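Long-range contact in MutT/nudix family protein (Enterococcus faecalis, PDB 2FML), which is of unknown function but, with a Nudix domain joined to an NrtR-type winged-helix domain, may be a Nudix-related transcriptional regulator: residues V146-I158 / S161-T173. Numbering follows the deposited sequence.
Sequences VHWFNLERHGQHI and SHEDVEITLDLKT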
ATOM      1  N   VAL A 146     -15.432 -15.413 -17.238  1.00 57.02           N
ATOM      2  CA  VAL A 146     -14.094 -14.999 -16.848  1.00 56.60           C
ATOM      3  C   VAL A 146     -13.292 -14.909 -18.152  1.00 54.74           C
ATOM      4  O   VAL A 146     -13.272 -15.833 -18.946  1.00 52.28           O
ATOM      5  CB  VAL A 146     -13.417 -15.934 -15.739  1.00 56.36           C
ATOM      6  CG1 VAL A 146     -13.091 -17.314 -16.279  1.00 56.09           C
ATOM      7  CG2 VAL A 146     -12.157 -15.263 -15.210  1.00 57.49           C
ATOM      8  N   HIS A 147     -12.671 -13.764 -18.382  1.00 53.46           N
ATOM      9  CA  HIS A 147     -12.008 -13.554 -19.672  1.00 52.60           C
ATOM     10  C   HIS A 147     -10.824 -12.676 -19.459  1.00 52.79           C
ATOM     11  O   HIS A 147     -10.814 -11.806 -18.572  1.00 53.27           O
ATOM     12  CB  HIS A 147     -12.924 -12.842 -20.666  1.00 51.48           C
ATOM     13  CG  HIS A 147     -14.158 -13.600 -21.040  1.00 52.23           C
ATOM     14  ND1 HIS A 147     -15.435 -13.105 -20.821  1.00 53.61           N
ATOM     15  CD2 HIS A 147     -14.318 -14.805 -21.649  1.00 51.26           C
ATOM     16  CE1 HIS A 147     -16.322 -13.978 -21.281  1.00 52.53           C
ATOM     17  NE2 HIS A 147     -15.672 -15.023 -21.765  1.00 53.06           N
ATOM     18  N   TRP A 148      -9.851 -12.851 -20.338  1.00 53.44           N
ATOM     19  CA  TRP A 148      -8.758 -11.915 -20.509  1.00 52.74           C
ATOM     20  C   TRP A 148      -9.281 -10.822 -21.427  1.00 53.13           C
ATOM     21  O   TRP A 148      -9.510 -11.058 -22.606  1.00 54.09           O
ATOM     22  CB  TRP A 148      -7.566 -12.640 -21.185  1.00 51.79           C
ATOM     23  CG  TRP A 148      -6.777 -13.520 -20.249  1.00 51.08           C
ATOM     24  CD1 TRP A 148      -6.691 -14.914 -20.258  1.00 50.95           C
ATOM     25  CD2 TRP A 148      -5.934 -13.077 -19.174  1.00 52.20           C
ATOM     26  NE1 TRP A 148      -5.881 -15.333 -19.234  1.00 50.98           N
ATOM     27  CE2 TRP A 148      -5.386 -14.231 -18.570  1.00 49.97           C
ATOM     28  CE3 TRP A 148      -5.598 -11.807 -18.653  1.00 52.46           C
ATOM     29  CZ2 TRP A 148      -4.524 -14.159 -17.485  1.00 49.93           C
ATOM     30  CZ3 TRP A 148      -4.727 -11.735 -17.582  1.00 52.56           C
ATOM     31  CH2 TRP A 148      -4.171 -12.924 -17.028  1.00 51.80           C
ATOM     32  N   PHE A 149      -9.478  -9.624 -20.889  1.00 54.28           N
ATOM     33  CA  PHE A 149      -9.890  -8.481 -21.679  1.00 54.57           C
ATOM     34  C   PHE A 149      -8.672  -7.842 -22.318  1.00 55.43           C
ATOM     35  O   PHE A 149      -7.641  -7.658 -21.688  1.00 55.74           O
ATOM     36  CB  PHE A 149     -10.618  -7.450 -20.799  1.00 53.56           C
ATOM     37  CG  PHE A 149     -12.117  -7.701 -20.659  1.00 51.85           C
ATOM     38  CD1 PHE A 149     -12.597  -8.879 -20.079  1.00 47.35           C
ATOM     39  CD2 PHE A 149     -13.042  -6.710 -21.048  1.00 51.70           C
ATOM     40  CE1 PHE A 149     -13.963  -9.117 -19.965  1.00 47.72           C
ATOM     41  CE2 PHE A 149     -14.444  -6.911 -20.916  1.00 46.39           C
ATOM     42  CZ  PHE A 149     -14.889  -8.131 -20.403  1.00 49.95           C
ATOM     43  N   ASN A 150      -8.804  -7.487 -23.573  1.00 55.90           N
ATOM     44  CA  ASN A 150      -7.827  -6.643 -24.217  1.00 56.78           C
ATOM     45  C   ASN A 150      -7.696  -5.301 -23.526  1.00 56.28           C
ATOM     46  O   ASN A 150      -8.684  -4.595 -23.328  1.00 55.40           O
ATOM     47  CB  ASN A 150      -8.327  -6.353 -25.616  1.00 58.10           C
ATOM     48  CG  ASN A 150      -7.312  -6.638 -26.629  1.00 64.58           C
ATOM     49  OD1 ASN A 150      -7.426  -7.646 -27.362  1.00 69.60           O
ATOM     50  ND2 ASN A 150      -6.235  -5.810 -26.656  1.00 67.52           N
ATOM     51  N   LEU A 151      -6.483  -4.923 -23.191  1.00 56.08           N
ATOM     52  CA  LEU A 151      -6.248  -3.635 -22.561  1.00 56.31           C
ATOM     53  C   LEU A 151      -5.352  -2.723 -23.457  1.00 56.92           C
ATOM     54  O   LEU A 151      -4.189  -3.033 -23.745  1.00 57.44           O
ATOM     55  CB  LEU A 151      -5.648  -3.883 -21.177  1.00 54.74           C
ATOM     56  CG  LEU A 151      -4.821  -2.732 -20.604  1.00 58.42           C
ATOM     57  CD1 LEU A 151      -5.674  -1.514 -20.161  1.00 53.82           C
ATOM     58  CD2 LEU A 151      -3.971  -3.276 -19.449  1.00 59.52           C
ATOM     59  N   GLU A 152      -5.877  -1.579 -23.866  1.00 57.91           N
ATOM     60  CA  GLU A 152      -5.155  -0.686 -24.763  1.00 58.22           C
ATOM     61  C   GLU A 152      -5.169   0.761 -24.252  1.00 58.46           C
ATOM     62  O   GLU A 152      -6.232   1.283 -23.844  1.00 58.34           O
ATOM     63  CB  GLU A 152      -5.779  -0.796 -26.148  1.00 58.94           C
ATOM     64  CG  GLU A 152      -5.158   0.033 -27.174  1.00 63.79           C
ATOM     65  CD  GLU A 152      -4.956  -0.707 -28.470  1.00 74.92           C
ATOM     66  OE1 GLU A 152      -5.928  -1.347 -28.960  1.00 79.95           O
ATOM     67  OE2 GLU A 152      -3.822  -0.639 -29.021  1.00 78.62           O
ATOM     68  N   ARG A 153      -3.996   1.401 -24.263  1.00 58.60           N
ATOM     69  CA  ARG A 153      -3.877   2.836 -23.985  1.00 58.55           C
ATOM     70  C   ARG A 153      -4.019   3.760 -25.222  1.00 59.63           C
ATOM     71  O   ARG A 153      -3.328   3.586 -26.248  1.00 58.98           O
ATOM     72  CB  ARG A 153      -2.575   3.163 -23.283  1.00 57.48           C
ATOM     73  CG  ARG A 153      -2.576   4.620 -22.846  1.00 55.91           C
ATOM     74  CD  ARG A 153      -1.319   4.948 -22.120  1.00 57.20           C
ATOM     75  NE  ARG A 153      -1.239   6.357 -21.745  1.00 58.15           N
ATOM     76  CZ  ARG A 153      -0.383   6.858 -20.858  1.00 57.43           C
ATOM     77  NH1 ARG A 153       0.512   6.092 -20.240  1.00 56.80           N
ATOM     78  NH2 ARG A 153      -0.428   8.143 -20.578  1.00 59.64           N
ATOM     79  N   HIS A 154      -4.917   4.735 -25.104  1.00 60.35           N
ATOM     80  CA  HIS A 154      -5.092   5.779 -26.118  1.00 62.02           C
ATOM     81  C   HIS A 154      -5.003   7.132 -25.422  1.00 61.20           C
ATOM     82  O   HIS A 154      -6.011   7.639 -24.936  1.00 60.16           O
ATOM     83  CB  HIS A 154      -6.459   5.634 -26.820  1.00 63.03           C
ATOM     84  CG  HIS A 154      -6.610   4.356 -27.586  1.00 67.51           C
ATOM     85  ND1 HIS A 154      -7.357   3.294 -27.118  1.00 73.31           N
ATOM     86  CD2 HIS A 154      -6.084   3.952 -28.768  1.00 72.33           C
ATOM     87  CE1 HIS A 154      -7.312   2.301 -27.992  1.00 72.97           C
ATOM     88  NE2 HIS A 154      -6.529   2.666 -28.994  1.00 74.37           N
ATOM     89  N   GLY A 155      -3.796   7.700 -25.380  1.00 60.99           N
ATOM     90  CA  GLY A 155      -3.589   9.009 -24.795  1.00 60.50           C
ATOM     91  C   GLY A 155      -3.746   8.861 -23.310  1.00 60.78           C
ATOM     92  O   GLY A 155      -2.996   8.139 -22.678  1.00 61.26           O
ATOM     93  N   GLN A 156      -4.743   9.517 -22.735  1.00 60.95           N
ATOM     94  CA  GLN A 156      -4.896   9.489 -21.275  1.00 61.04           C
ATOM     95  C   GLN A 156      -5.997   8.511 -20.812  1.00 59.38           C
ATOM     96  O   GLN A 156      -6.425   8.554 -19.677  1.00 57.48           O
ATOM     97  CB  GLN A 156      -5.100  10.908 -20.722  1.00 60.89           C
ATOM     98  CG  GLN A 156      -4.017  11.946 -21.208  1.00 69.07           C
ATOM     99  CD  GLN A 156      -2.527  11.506 -20.966  1.00 73.82           C
ATOM    100  OE1 GLN A 156      -2.095  11.292 -19.817  1.00 77.86           O
ATOM    101  NE2 GLN A 156      -1.758  11.385 -22.058  1.00 75.68           N
ATOM    102  N   HIS A 157      -6.420   7.636 -21.726  1.00 59.32           N
ATOM    103  CA  HIS A 157      -7.495   6.659 -21.513  1.00 59.06           C
ATOM    104  C   HIS A 157      -6.981   5.287 -21.808  1.00 57.77           C
ATOM    105  O   HIS A 157      -6.090   5.100 -22.583  1.00 55.57           O
ATOM    106  CB  HIS A 157      -8.703   6.881 -22.462  1.00 59.58           C
ATOM    107  CG  HIS A 157      -9.339   8.218 -22.309  1.00 61.56           C
ATOM    108  ND1 HIS A 157      -9.668   9.013 -23.383  1.00 67.26           N
ATOM    109  CD2 HIS A 157      -9.652   8.926 -21.206  1.00 63.03           C
ATOM    110  CE1 HIS A 157     -10.171  10.156 -22.941  1.00 67.39           C
ATOM    111  NE2 HIS A 157     -10.165  10.128 -21.622  1.00 62.09           N
ATOM    112  N   ILE A 158      -7.632   4.330 -21.187  1.00 57.90           N
ATOM    113  CA  ILE A 158      -7.431   2.921 -21.468  1.00 57.00           C
ATOM    114  C   ILE A 158      -8.755   2.283 -21.735  1.00 57.39           C
ATOM    115  O   ILE A 158      -9.770   2.649 -21.109  1.00 59.27           O
ATOM    116  CB  ILE A 158      -6.698   2.187 -20.296  1.00 56.69           C
ATOM    117  CG1 ILE A 158      -7.407   2.345 -18.928  1.00 55.77           C
ATOM    118  CG2 ILE A 158      -5.287   2.671 -20.211  1.00 53.01           C
ATOM    119  CD1 ILE A 158      -6.697   1.491 -17.801  1.00 55.66           C
ATOM    120  N   SER A 161     -11.471  -4.444 -23.487  1.00 53.93           N
ATOM    121  CA  SER A 161     -12.453  -4.979 -24.387  1.00 54.35           C
ATOM    122  C   SER A 161     -12.462  -6.486 -24.484  1.00 54.16           C
ATOM    123  O   SER A 161     -11.429  -7.120 -24.396  1.00 55.55           O
ATOM    124  CB  SER A 161     -12.419  -4.294 -25.771  1.00 54.47           C
ATOM    125  OG  SER A 161     -11.146  -4.251 -26.381  1.00 53.62           O
ATOM    126  N   HIS A 162     -13.658  -7.045 -24.611  1.00 54.23           N
ATOM    127  CA  HIS A 162     -13.866  -8.434 -24.935  1.00 55.88           C
ATOM    128  C   HIS A 162     -15.206  -8.473 -25.711  1.00 57.36           C
ATOM    129  O   HIS A 162     -16.198  -7.908 -25.238  1.00 56.70           O
ATOM    130  CB  HIS A 162     -13.961  -9.321 -23.684  1.00 55.12           C
ATOM    131  CG  HIS A 162     -14.125 -10.779 -24.010  1.00 55.14           C
ATOM    132  ND1 HIS A 162     -15.347 -11.435 -23.937  1.00 54.74           N
ATOM    133  CD2 HIS A 162     -13.233 -11.695 -24.462  1.00 53.56           C
ATOM    134  CE1 HIS A 162     -15.192 -12.693 -24.326  1.00 52.61           C
ATOM    135  NE2 HIS A 162     -13.922 -12.877 -24.650  1.00 53.14           N
ATOM    136  N   GLU A 163     -15.224  -9.136 -26.877  1.00 58.76           N
ATOM    137  CA  GLU A 163     -16.440  -9.231 -27.717  1.00 61.09           C
ATOM    138  C   GLU A 163     -17.096  -7.828 -27.783  1.00 60.35           C
ATOM    139  O   GLU A 163     -16.423  -6.874 -28.198  1.00 59.13           O
ATOM    140  CB  GLU A 163     -17.401 -10.347 -27.239  1.00 59.65           C
ATOM    141  CG  GLU A 163     -16.967 -11.794 -27.664  1.00 64.11           C
ATOM    142  CD  GLU A 163     -17.678 -12.899 -26.834  1.00 65.32           C
ATOM    143  OE1 GLU A 163     -18.785 -12.606 -26.326  1.00 72.41           O
ATOM    144  OE2 GLU A 163     -17.146 -14.036 -26.668  1.00 66.43           O
ATOM    145  N   ASP A 164     -18.361  -7.708 -27.350  1.00 60.93           N
ATOM    146  CA  ASP A 164     -19.084  -6.425 -27.411  1.00 62.02           C
ATOM    147  C   ASP A 164     -19.013  -5.565 -26.160  1.00 60.86           C
ATOM    148  O   ASP A 164     -19.660  -4.519 -26.082  1.00 60.53           O
ATOM    149  CB  ASP A 164     -20.531  -6.641 -27.822  1.00 63.22           C
ATOM    150  CG  ASP A 164     -20.714  -6.537 -29.330  1.00 68.76           C
ATOM    151  OD1 ASP A 164     -20.971  -5.403 -29.841  1.00 74.11           O
ATOM    152  OD2 ASP A 164     -20.596  -7.595 -30.012  1.00 73.65           O
ATOM    153  N   VAL A 165     -18.199  -6.007 -25.197  1.00 59.95           N
ATOM    154  CA  VAL A 165     -17.974  -5.293 -23.964  1.00 58.86           C
ATOM    155  C   VAL A 165     -16.860  -4.278 -24.151  1.00 58.48           C
ATOM    156  O   VAL A 165     -15.823  -4.594 -24.737  1.00 58.66           O
ATOM    157  CB  VAL A 165     -17.630  -6.274 -22.799  1.00 59.94           C
ATOM    158  CG1 VAL A 165     -17.510  -5.501 -21.448  1.00 56.28           C
ATOM    159  CG2 VAL A 165     -18.679  -7.388 -22.755  1.00 57.82           C
ATOM    160  N   GLU A 166     -17.103  -3.066 -23.661  1.00 57.27           N
ATOM    161  CA  GLU A 166     -16.233  -1.913 -23.859  1.00 57.82           C
ATOM    162  C   GLU A 166     -16.269  -1.042 -22.617  1.00 56.40           C
ATOM    163  O   GLU A 166     -17.296  -0.476 -22.265  1.00 56.81           O
ATOM    164  CB  GLU A 166     -16.646  -1.090 -25.086  1.00 59.08           C
ATOM    165  CG  GLU A 166     -15.780   0.167 -25.341  1.00 64.50           C
ATOM    166  CD  GLU A 166     -16.605   1.396 -25.863  1.00 73.69           C
ATOM    167  OE1 GLU A 166     -17.398   2.031 -25.111  1.00 73.96           O
ATOM    168  OE2 GLU A 166     -16.448   1.731 -27.060  1.00 76.88           O
ATOM    169  N   ILE A 167     -15.132  -0.975 -21.953  1.00 55.91           N
ATOM    170  CA  ILE A 167     -14.914  -0.200 -20.755  1.00 56.33           C
ATOM    171  C   ILE A 167     -13.728   0.688 -21.008  1.00 56.94           C
ATOM    172  O   ILE A 167     -12.639   0.196 -21.314  1.00 58.37           O
ATOM    173  CB  ILE A 167     -14.578  -1.102 -19.536  1.00 56.81           C
ATOM    174  CG1 ILE A 167     -15.743  -2.100 -19.286  1.00 52.89           C
ATOM    175  CG2 ILE A 167     -14.054  -0.217 -18.341  1.00 52.85           C
ATOM    176  CD1 ILE A 167     -15.366  -3.283 -18.514  1.00 50.57           C
ATOM    177  N   THR A 168     -13.960   1.991 -20.873  1.00 56.57           N
ATOM    178  CA  THR A 168     -12.991   3.039 -21.183  1.00 55.66           C
ATOM    179  C   THR A 168     -12.894   3.902 -19.958  1.00 55.45           C
ATOM    180  O   THR A 168     -13.901   4.348 -19.442  1.00 54.25           O
ATOM    181  CB  THR A 168     -13.412   3.838 -22.420  1.00 55.00           C
ATOM    182  OG1 THR A 168     -13.355   2.946 -23.523  1.00 56.62           O
ATOM    183  CG2 THR A 168     -12.400   4.992 -22.724  1.00 55.25           C
ATOM    184  N   LEU A 169     -11.660   4.046 -19.463  1.00 56.23           N
ATOM    185  CA  LEU A 169     -11.332   4.733 -18.233  1.00 54.34           C
ATOM    186  C   LEU A 169     -10.340   5.861 -18.471  1.00 55.23           C
ATOM    187  O   LEU A 169      -9.332   5.692 -19.164  1.00 54.06           O
ATOM    188  CB  LEU A 169     -10.691   3.754 -17.218  1.00 53.51           C
ATOM    189  CG  LEU A 169     -11.445   2.459 -16.892  1.00 53.31           C
ATOM    190  CD1 LEU A 169     -10.627   1.493 -15.990  1.00 46.90           C
ATOM    191  CD2 LEU A 169     -12.897   2.795 -16.415  1.00 49.79           C
ATOM    192  N   ASP A 170     -10.593   6.966 -17.779  1.00 56.17           N
ATOM    193  CA  ASP A 170      -9.710   8.127 -17.738  1.00 58.48           C
ATOM    194  C   ASP A 170      -8.584   7.892 -16.729  1.00 58.13           C
ATOM    195  O   ASP A 170      -8.867   7.715 -15.544  1.00 59.11           O
ATOM    196  CB  ASP A 170     -10.488   9.394 -17.332  1.00 58.56           C
ATOM    197  CG  ASP A 170      -9.641  10.667 -17.485  1.00 62.68           C
ATOM    198  OD1 ASP A 170      -8.588  10.836 -16.823  1.00 63.43           O
ATOM    199  OD2 ASP A 170     -10.025  11.509 -18.307  1.00 69.43           O
ATOM    200  N   LEU A 171      -7.341   7.869 -17.206  1.00 57.15           N
ATOM    201  CA  LEU A 171      -6.174   7.662 -16.362  1.00 58.90           C
ATOM    202  C   LEU A 171      -5.939   8.686 -15.270  1.00 60.07           C
ATOM    203  O   LEU A 171      -5.234   8.365 -14.307  1.00 60.83           O
ATOM    204  CB  LEU A 171      -4.877   7.482 -17.159  1.00 57.12           C
ATOM    205  CG  LEU A 171      -4.724   6.131 -17.872  1.00 59.50           C
ATOM    206  CD1 LEU A 171      -3.546   6.170 -18.850  1.00 54.77           C
ATOM    207  CD2 LEU A 171      -4.684   4.902 -16.875  1.00 56.00           C
ATOM    208  N   LYS A 172      -6.513   9.880 -15.387  1.00 62.19           N
ATOM    209  CA  LYS A 172      -6.306  10.913 -14.352  1.00 65.47           C
ATOM    210  C   LYS A 172      -7.464  11.017 -13.348  1.00 65.32           C
ATOM    211  O   LYS A 172      -7.227  11.359 -12.194  1.00 67.44           O
ATOM    212  CB  LYS A 172      -5.951  12.304 -14.941  1.00 66.18           C
ATOM    213  CG  LYS A 172      -4.863  12.323 -16.043  1.00 72.49           C
ATOM    214  CD  LYS A 172      -3.483  11.824 -15.486  1.00 79.29           C
ATOM    215  CE  LYS A 172      -2.793  10.710 -16.366  1.00 80.26           C
ATOM    216  NZ  LYS A 172      -1.887   9.856 -15.490  1.00 77.13           N
ATOM    217  N   THR A 173      -8.694  10.692 -13.738  1.00 65.27           N
ATOM    218  CA  THR A 173      -9.857  10.846 -12.820  1.00 64.85           C
ATOM    219  C   THR A 173     -10.612   9.570 -12.533  1.00 65.17           C
ATOM    220  O   THR A 173     -11.572   9.592 -11.728  1.00 64.85           O
ATOM    221  CB  THR A 173     -10.907  11.747 -13.418  1.00 65.12           C
ATOM    222  OG1 THR A 173     -11.381  11.097 -14.595  1.00 69.51           O
ATOM    223  CG2 THR A 173     -10.333  13.157 -13.794  1.00 62.54           C
TER
HETATM  224  O   HOH W   1      -9.131  -2.824 -25.786  1.00 41.15           O
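The imidazoles of His147 and His162 lie face to face, centroids 3.8 Å apart and planes inclined by 16°, a stack of two titratable rings. A chi1 of -178° swings the His162 ring away from its own backbone N and against one face of His147, while its CB sits squarely over the Phe149 ring, 3.5 Å from the centroid, in a CH-pi contact. Val165 CG1 meets the edge of that ring at CE2, and Trp72 packs edge-to-face against it. Beside this cluster, Asn150 and Ser161 form an antiparallel hydrogen-bonded pair, and a water links Asn150 O to Ser161 OG. Two consecutive hairpins, each closed by a type II' turn, fold strand 157-162 between strands 143-154 and 165-170 at the margin of the Nudix sheet. At the other end Ile158 and Leu169 pair through both backbone bonds, and Leu171 N donates to Gln156 O (2.7 Å). Leu171 CD1 covers one guanidinium face of Arg153, whose NE gives Gly155 O a nearly straight bond (171°); NH1 is held by Phe227 O. Asp170 OD1 accepts from Lys172 N, an Asx turn, and also from Thr173 N. Two charges in the histidine stack would probably repel, though Glu163 nearby could ease the cost for His147.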